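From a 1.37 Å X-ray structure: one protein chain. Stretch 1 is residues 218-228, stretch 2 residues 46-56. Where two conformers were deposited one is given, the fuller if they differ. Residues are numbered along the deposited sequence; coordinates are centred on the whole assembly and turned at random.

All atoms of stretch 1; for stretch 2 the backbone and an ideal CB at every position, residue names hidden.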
# COMPACT_ATOMS: atom_id res chain seq x y z
N THR A 218 -9.94 20.72 0.37
CA THR A 218 -8.91 21.59 -0.17
C THR A 218 -7.56 20.87 -0.20
O THR A 218 -6.83 20.94 -1.18
CB THR A 218 -8.81 22.87 0.64
OG1 THR A 218 -10.05 23.56 0.56
CG2 THR A 218 -7.74 23.77 0.08
N LEU A 219 -7.23 20.17 0.88
CA LEU A 219 -6.03 19.35 0.96
C LEU A 219 -5.91 18.38 -0.23
O LEU A 219 -4.85 18.27 -0.84
CB LEU A 219 -6.04 18.60 2.30
CG LEU A 219 -4.97 17.55 2.50
CD1 LEU A 219 -3.56 18.15 2.40
CD2 LEU A 219 -5.17 16.88 3.84
N VAL A 220 -7.01 17.72 -0.59
CA VAL A 220 -6.99 16.79 -1.71
C VAL A 220 -6.66 17.52 -3.02
O VAL A 220 -5.84 17.04 -3.82
CB VAL A 220 -8.32 16.02 -1.79
CG1 VAL A 220 -8.45 15.30 -3.15
CG2 VAL A 220 -8.40 15.03 -0.64
N LYS A 221 -7.28 18.67 -3.24
CA LYS A 221 -6.96 19.48 -4.42
C LYS A 221 -5.50 19.87 -4.46
O LYS A 221 -4.86 19.82 -5.51
CB LYS A 221 -7.81 20.76 -4.45
CG LYS A 221 -9.26 20.51 -4.64
CD LYS A 221 -10.03 21.80 -4.79
CE LYS A 221 -11.52 21.54 -4.91
NZ LYS A 221 -12.12 21.27 -3.58
N LYS A 222 -4.96 20.27 -3.32
CA LYS A 222 -3.55 20.66 -3.25
C LYS A 222 -2.60 19.50 -3.56
O LYS A 222 -1.55 19.69 -4.18
CB LYS A 222 -3.22 21.31 -1.91
CG LYS A 222 -3.96 22.61 -1.69
CD LYS A 222 -3.74 23.61 -2.83
CE LYS A 222 -4.29 24.98 -2.50
NZ LYS A 222 -4.33 25.84 -3.73
N ILE A 223 -2.95 18.29 -3.14
CA ILE A 223 -2.14 17.13 -3.48
C ILE A 223 -2.23 16.93 -5.00
O ILE A 223 -1.21 16.76 -5.67
CB ILE A 223 -2.63 15.88 -2.73
CG1 ILE A 223 -2.37 16.04 -1.23
CG2 ILE A 223 -1.97 14.63 -3.30
CD1 ILE A 223 -3.11 15.02 -0.39
N ASN A 224 -3.43 16.98 -5.56
CA ASN A 224 -3.58 16.77 -7.01
C ASN A 224 -2.85 17.82 -7.83
O ASN A 224 -2.21 17.50 -8.85
CB ASN A 224 -5.06 16.75 -7.38
CG ASN A 224 -5.79 15.53 -6.88
OD1 ASN A 224 -5.19 14.47 -6.63
ND2 ASN A 224 -7.11 15.64 -6.71
N GLU A 225 -2.93 19.08 -7.43
CA GLU A 225 -2.22 20.15 -8.15
C GLU A 225 -0.73 19.93 -8.09
O GLU A 225 -0.03 20.17 -9.09
CB GLU A 225 -2.57 21.50 -7.55
CG GLU A 225 -4.00 21.93 -7.81
CD GLU A 225 -4.45 23.10 -7.00
OE1 GLU A 225 -3.65 23.73 -6.28
OE2 GLU A 225 -5.66 23.43 -7.10
N ALA A 226 -0.21 19.49 -6.94
CA ALA A 226 1.21 19.21 -6.84
C ALA A 226 1.60 18.03 -7.75
O ALA A 226 2.67 18.07 -8.37
CB ALA A 226 1.58 18.91 -5.42
N PHE A 227 0.77 17.00 -7.82
CA PHE A 227 1.07 15.93 -8.78
C PHE A 227 1.26 16.52 -10.19
O PHE A 227 2.19 16.13 -10.91
CB PHE A 227 -0.03 14.84 -8.83
CG PHE A 227 -0.12 13.93 -7.62
CD1 PHE A 227 0.89 13.84 -6.67
CD2 PHE A 227 -1.24 13.15 -7.45
CE1 PHE A 227 0.77 12.96 -5.60
CE2 PHE A 227 -1.35 12.27 -6.38
CZ PHE A 227 -0.33 12.19 -5.45
N SER A 228 0.40 17.45 -10.61
CA SER A 228 0.54 18.02 -11.96
C SER A 228 1.91 18.65 -12.19
O SER A 228 2.49 18.49 -13.27
CB SER A 228 -0.55 19.05 -12.23
OG SER A 228 -1.83 18.45 -12.20
N UNK A 46 9.31 9.90 -0.56
CA UNK A 46 9.84 10.87 -1.50
C UNK A 46 8.74 11.70 -2.17
O UNK A 46 8.86 12.93 -2.29
CB UNK A 46 10.67 10.15 -2.57
N UNK A 47 7.67 11.03 -2.59
CA UNK A 47 6.61 11.72 -3.31
C UNK A 47 5.86 12.70 -2.40
O UNK A 47 5.65 13.86 -2.79
CB UNK A 47 5.63 10.70 -3.91
N UNK A 48 5.50 12.29 -1.20
CA UNK A 48 4.80 13.18 -0.28
C UNK A 48 5.68 14.34 0.13
O UNK A 48 5.23 15.47 0.27
CB UNK A 48 4.33 12.41 0.96
N UNK A 49 6.96 14.08 0.35
CA UNK A 49 7.90 15.16 0.68
C UNK A 49 7.90 16.21 -0.44
O UNK A 49 7.81 17.42 -0.19
CB UNK A 49 9.31 14.60 0.89
N UNK A 50 7.99 15.75 -1.68
CA UNK A 50 8.01 16.65 -2.83
C UNK A 50 6.69 17.39 -3.01
O UNK A 50 6.67 18.56 -3.37
CB UNK A 50 8.34 15.87 -4.10
N UNK A 51 5.57 16.72 -2.74
CA UNK A 51 4.27 17.39 -2.80
C UNK A 51 4.20 18.53 -1.79
O UNK A 51 3.84 19.66 -2.13
CB UNK A 51 3.14 16.39 -2.54
N UNK A 52 4.54 18.23 -0.54
CA UNK A 52 4.37 19.24 0.50
C UNK A 52 5.43 20.33 0.44
O UNK A 52 5.18 21.45 0.87
CB UNK A 52 4.40 18.58 1.88
N UNK A 53 6.58 20.03 -0.16
CA UNK A 53 7.59 21.04 -0.46
C UNK A 53 7.02 22.18 -1.30
O UNK A 53 7.45 23.33 -1.15
CB UNK A 53 8.77 20.40 -1.19
N UNK A 54 6.09 21.87 -2.20
CA UNK A 54 5.50 22.90 -3.05
C UNK A 54 4.78 23.97 -2.22
O UNK A 54 4.56 25.08 -2.71
CB UNK A 54 4.53 22.27 -4.05
N UNK A 55 4.41 23.64 -0.98
CA UNK A 55 3.64 24.53 -0.11
C UNK A 55 4.41 24.95 1.14
O UNK A 55 3.85 25.59 2.03
CB UNK A 55 2.33 23.85 0.30
N UNK A 56 5.68 24.58 1.20
CA UNK A 56 6.50 24.89 2.35
C UNK A 56 6.14 24.12 3.61
O UNK A 56 6.46 24.54 4.71
CB UNK A 56 6.41 26.39 2.64

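Stretch 1 is helical throughout, and stretch 2 begins as a helix that crosses it at 100°, the axes 9.1 Å apart at their closest. The CA of Ala226 lies 5.4 Å from the CA of position 51.

Position 46 is helical and its CB has nothing of stretch 1 within reach, so this contact sets few limits there; a polar residue would do. It is Asp46.

At position 47 CA-to-CB points toward stretch 1, but the ideal CB has nothing within 5.5 Å. The ring of Phe227 lies in that direction, so the gap calls for an apolar chain of some length: leucine, isoleucine or methionine. The residue is Leu47, with chi1 t and chi2 p, and its CD2 comes 3.9 Å from CE1 of Phe227.

Positions 48, 49 and 50 are helical sites that take no part in the contact. The CB bonds of 48 and 50 point sideways, and 49 is out of reach. Stretch 1 would tolerate many residues here; they are Ala48, Thr49 and Ala50.

Position 51 is the tightest. Its CA-to-CB bond points sideways, and its ideal CB is 4.1 Å from CB of Ala226 and 5.2 Å from CE1 of Phe227. The carbonyl O of Ile223 is 5.4 Å from that ideal CB but already accepts the helical bond from N of Phe227, so the surroundings are mainly apolar. A compact aliphatic side chain fits: valine, alanine or isoleucine. Both methyls of Val51 lie near CB of Ala226, CG1 at 3.8 Å and CG2 at 4.0 Å; CG1 of Val51 is also 4.4 Å from CG1 of Ile223, and CG2 of Val51 is 3.8 Å from CE1 of Phe227.

From position 52 CB points sideways with nothing near it, yet Leu219 and Ile223 offer an apolar surface farther along. Only a long side chain can span the distance: phenylalanine or another large aromatic, or perhaps methionine. Phe52, at chi1 m, places CE1 3.9 Å from CD1 of Leu219, which sits at the ring edge, and CZ 4.1 Å from CG1 of Ile223.

Position 53 is out of reach and starts a type I turn ending at 56, so a polar residue is reasonable. It is Glu53.

Position 54 points toward stretch 1, its ideal CB 4.7 Å from CB of Ala226. A flexible chain with an aliphatic stem could cover that methyl. Lys54 does so, its CG 4.2 Å from CB of Ala226, while its amino group is hydrogen-bonded elsewhere in the structure.

Position 55 also points toward stretch 1, with no atom near its CB. Beyond lies the carbonyl of Lys222, which already accepts the helical bond from N of Ala226. A long side chain ending in a donor is wanted, tyrosine being one choice. Tyr55 delivers it: OH donates to O of Lys222 at 2.6 Å, and ring atom CE2 packs 4.2 Å from CB of Ala226.

Position 56 has a positive phi, 70°, that favours glycine, with asparagine a possible second choice. It is Gly56, closing the turn.

Stretch 2 (46-56) DLATAVFEKYG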
# COMPACT_ATOMS: atom_id res chain seq x y z
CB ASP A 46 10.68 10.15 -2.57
CG ASP A 46 12.01 9.60 -2.03
OD1 ASP A 46 12.42 9.93 -0.89
OD2 ASP A 46 12.65 8.84 -2.78
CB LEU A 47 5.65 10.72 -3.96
CG LEU A 47 4.52 11.34 -4.79
CD1 LEU A 47 5.06 12.13 -5.95
CD2 LEU A 47 3.58 10.24 -5.29
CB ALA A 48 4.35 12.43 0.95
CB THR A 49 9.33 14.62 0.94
OG1 THR A 49 9.29 13.73 2.05
CG2 THR A 49 10.31 15.71 1.23
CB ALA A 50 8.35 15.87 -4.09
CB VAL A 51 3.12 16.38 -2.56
CG1 VAL A 51 1.82 17.08 -2.12
CG2 VAL A 51 2.91 15.52 -3.81
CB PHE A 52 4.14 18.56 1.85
CG PHE A 52 2.76 17.98 1.92
CD1 PHE A 52 1.65 18.82 1.93
CD2 PHE A 52 2.56 16.62 1.88
CE1 PHE A 52 0.36 18.29 1.94
CE2 PHE A 52 1.30 16.09 1.87
CZ PHE A 52 0.19 16.92 1.89
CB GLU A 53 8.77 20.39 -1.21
CG GLU A 53 10.00 21.25 -1.42
CD GLU A 53 9.94 22.21 -2.62
OE1 GLU A 53 9.15 22.06 -3.59
OE2 GLU A 53 10.77 23.15 -2.61
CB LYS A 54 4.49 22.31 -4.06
CG LYS A 54 5.04 21.32 -5.11
CD LYS A 54 5.92 21.96 -6.17
CE LYS A 54 6.41 20.93 -7.18
NZ LYS A 54 7.17 21.54 -8.30
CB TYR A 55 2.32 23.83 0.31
CG TYR A 55 1.53 23.36 -0.88
CD1 TYR A 55 0.91 24.27 -1.72
CD2 TYR A 55 1.44 22.01 -1.19
CE1 TYR A 55 0.21 23.85 -2.84
CE2 TYR A 55 0.75 21.57 -2.31
CZ TYR A 55 0.14 22.50 -3.13
OH TYR A 55 -0.57 22.14 -4.25
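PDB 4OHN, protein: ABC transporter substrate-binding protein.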